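Local structure of putative rhamnosidase (Streptomyces avermitilis, 3W5M) at residues G509-R514 against V523-A528. The protein hydrolyses terminal non-reducing alpha-L-rhamnose residues from alpha-L-rhamnosides such as naringin, rutin, hesperidin and gum arabic. Numbering follows the deposited sequence.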
loop_
_atom_site.group_PDB
_atom_site.type_symbol
_atom_site.label_atom_id
_atom_site.label_comp_id
_atom_site.label_asym_id
_atom_site.label_seq_id
_atom_site.Cartn_x
_atom_site.Cartn_y
_atom_site.Cartn_z
ATOM N N GLY A 509 9.430 3.796 -0.596
ATOM C CA GLY A 509 10.231 3.068 -1.603
ATOM C C GLY A 509 11.532 2.637 -0.972
ATOM O O GLY A 509 11.556 2.155 0.171
ATOM N N SER A 510 12.635 2.768 -1.707
ATOM C CA SER A 510 13.924 2.372 -1.135
ATOM C C SER A 510 15.008 3.149 -1.897
ATOM O O SER A 510 14.709 3.826 -2.863
ATOM C CB SER A 510 14.140 0.838 -1.242
ATOM O OG SER A 510 14.052 0.393 -2.582
ATOM N N VAL A 511 16.260 3.044 -1.483
ATOM C CA VAL A 511 17.274 3.901 -2.067
ATOM C C VAL A 511 18.124 3.172 -3.111
ATOM O O VAL A 511 18.089 1.960 -3.216
ATOM C CB VAL A 511 18.157 4.552 -0.974
ATOM C CG1 VAL A 511 17.287 5.077 0.146
ATOM C CG2 VAL A 511 19.215 3.592 -0.457
ATOM N N ARG A 512 18.842 3.933 -3.907
ATOM C CA ARG A 512 20.011 3.420 -4.617
ATOM C C ARG A 512 21.216 3.945 -3.868
ATOM O O ARG A 512 21.322 5.170 -3.629
ATOM C CB ARG A 512 20.031 3.953 -6.048
ATOM C CG ARG A 512 21.341 3.622 -6.772
ATOM C CD ARG A 512 21.240 3.802 -8.279
ATOM N NE ARG A 512 20.964 5.188 -8.637
ATOM C CZ ARG A 512 19.779 5.624 -9.054
ATOM N NH1 ARG A 512 18.756 4.785 -9.177
ATOM N NH2 ARG A 512 19.626 6.905 -9.343
ATOM N N LEU A 513 22.112 3.027 -3.506
ATOM C CA LEU A 513 23.365 3.342 -2.830
ATOM C C LEU A 513 24.475 3.186 -3.856
ATOM O O LEU A 513 24.522 2.145 -4.550
ATOM C CB LEU A 513 23.576 2.358 -1.692
ATOM C CG LEU A 513 24.893 2.380 -0.929
ATOM C CD1 LEU A 513 25.066 3.695 -0.145
ATOM C CD2 LEU A 513 25.011 1.159 -0.032
ATOM N N ARG A 514 25.323 4.223 -3.986
ATOM C CA ARG A 514 26.581 4.109 -4.738
ATOM C C ARG A 514 27.726 4.177 -3.736
ATOM O O ARG A 514 27.753 5.051 -2.865
ATOM C CB ARG A 514 26.774 5.214 -5.786
ATOM C CG ARG A 514 25.641 5.451 -6.773
ATOM C CD ARG A 514 25.310 4.243 -7.647
ATOM N NE ARG A 514 26.442 3.778 -8.459
ATOM C CZ ARG A 514 26.788 4.277 -9.642
ATOM N NH1 ARG A 514 26.100 5.280 -10.174
ATOM N NH2 ARG A 514 27.833 3.764 -10.290
ATOM N N VAL A 523 27.929 -1.668 4.747
ATOM C CA VAL A 523 27.228 -0.389 4.918
ATOM C C VAL A 523 25.821 -0.693 5.393
ATOM O O VAL A 523 25.161 -1.553 4.836
ATOM C CB VAL A 523 27.146 0.411 3.616
ATOM C CG1 VAL A 523 26.499 1.774 3.861
ATOM C CG2 VAL A 523 28.538 0.601 3.042
ATOM N N ARG A 524 25.399 0.035 6.410
ATOM C CA ARG A 524 24.049 -0.084 6.941
ATOM C C ARG A 524 23.254 1.190 6.666
ATOM O O ARG A 524 23.762 2.298 6.803
ATOM C CB ARG A 524 24.088 -0.383 8.431
ATOM C CG ARG A 524 24.351 -1.839 8.719
ATOM C CD ARG A 524 24.553 -2.113 10.195
ATOM N NE ARG A 524 25.362 -3.320 10.329
ATOM C CZ ARG A 524 26.681 -3.343 10.158
ATOM N NH1 ARG A 524 27.333 -2.219 9.868
ATOM N NH2 ARG A 524 27.345 -4.481 10.290
ATOM N N LEU A 525 21.994 1.025 6.256
ATOM C CA LEU A 525 21.131 2.157 5.916
ATOM C C LEU A 525 19.891 2.019 6.746
ATOM O O LEU A 525 19.116 1.100 6.519
ATOM C CB LEU A 525 20.700 2.117 4.443
ATOM C CG LEU A 525 21.829 1.950 3.416
ATOM C CD1 LEU A 525 21.267 1.773 2.012
ATOM C CD2 LEU A 525 22.777 3.142 3.490
ATOM N N ARG A 526 19.694 2.942 7.670
ATOM C CA ARG A 526 18.446 3.017 8.434
ATOM C C ARG A 526 17.586 4.157 7.888
ATOM O O ARG A 526 18.093 5.134 7.339
ATOM C CB ARG A 526 18.706 3.179 9.926
ATOM C CG ARG A 526 19.336 1.945 10.573
ATOM C CD ARG A 526 19.165 1.902 12.083
ATOM N NE ARG A 526 19.702 3.097 12.737
ATOM C CZ ARG A 526 19.138 3.712 13.776
ATOM N NH1 ARG A 526 18.014 3.243 14.311
ATOM N NH2 ARG A 526 19.701 4.808 14.273
ATOM N N HIS A 527 16.266 4.020 8.019
ATOM C CA HIS A 527 15.354 4.928 7.378
ATOM C C HIS A 527 14.401 5.499 8.412
ATOM O O HIS A 527 13.876 4.758 9.246
ATOM C CB HIS A 527 14.565 4.207 6.263
ATOM C CG HIS A 527 15.432 3.622 5.194
ATOM N ND1 HIS A 527 16.105 2.433 5.359
ATOM C CD2 HIS A 527 15.703 4.035 3.935
ATOM C CE1 HIS A 527 16.793 2.160 4.264
ATOM N NE2 HIS A 527 16.573 3.120 3.388
ATOM N N ALA A 528 14.212 6.816 8.361
ATOM C CA ALA A 528 13.379 7.525 9.360
ATOM C C ALA A 528 12.537 8.597 8.748
ATOM O O ALA A 528 12.927 9.245 7.780
ATOM C CB ALA A 528 14.247 8.140 10.460
HETATM O O HOH W 1 16.514 1.616 1.063
#
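Val511 splits its two methyl groups between Leu525 and His527, joining two strands that face each other across the interior of a beta sandwich. Its CG2 lies 3.7 Å from CD1 of Leu525, the closest apolar touch here. With chi1 at -45°, CG1 sits beside the backbone N and is directed at the imidazole, meeting NE2 of His527 at 3.9 Å; it arrives at the ring edge, in the ring plane. A branched residue suits this place because each methyl can serve a different neighbour. Leu513, two residues on and therefore on the same side of its strand, does much the same with one branch: CD2 reaches CG1 of Val523 at 4.2 Å and CD1 of Leu525 at 4.3 Å. Leu525 is long enough to reach the middle of the gap, where its CD1 meets Val511 and Leu513.

A water bridges the two strands beside the apolar contacts, accepting from the backbone N of Val511 at 2.9 Å and, more weakly, from NE2 of His527 at 2.8 Å. The main polar hold on the ring is ND1, hydrogen-bonded to the carbonyl O of Ala547. Histidine suits the site because its flat ring can offer an edge to Val511 and a face to the stacked His568 while ND1 makes that bond; Phe570 meets it edge-to-face.

The axes of 510-514 and 523-528 approach to 9.5 Å, their directions 148° apart, and the direct contacts between them are all made by side chains. This is sandwich packing within the concanavalin-like domain. Strand 510-515 is flanked by strands 587-594 and 559-561, strand 522-528 by 548-552 and 572-576, and Val573 and Val575 of the last extend the apolar filling beside Val511, Val523 and Leu525.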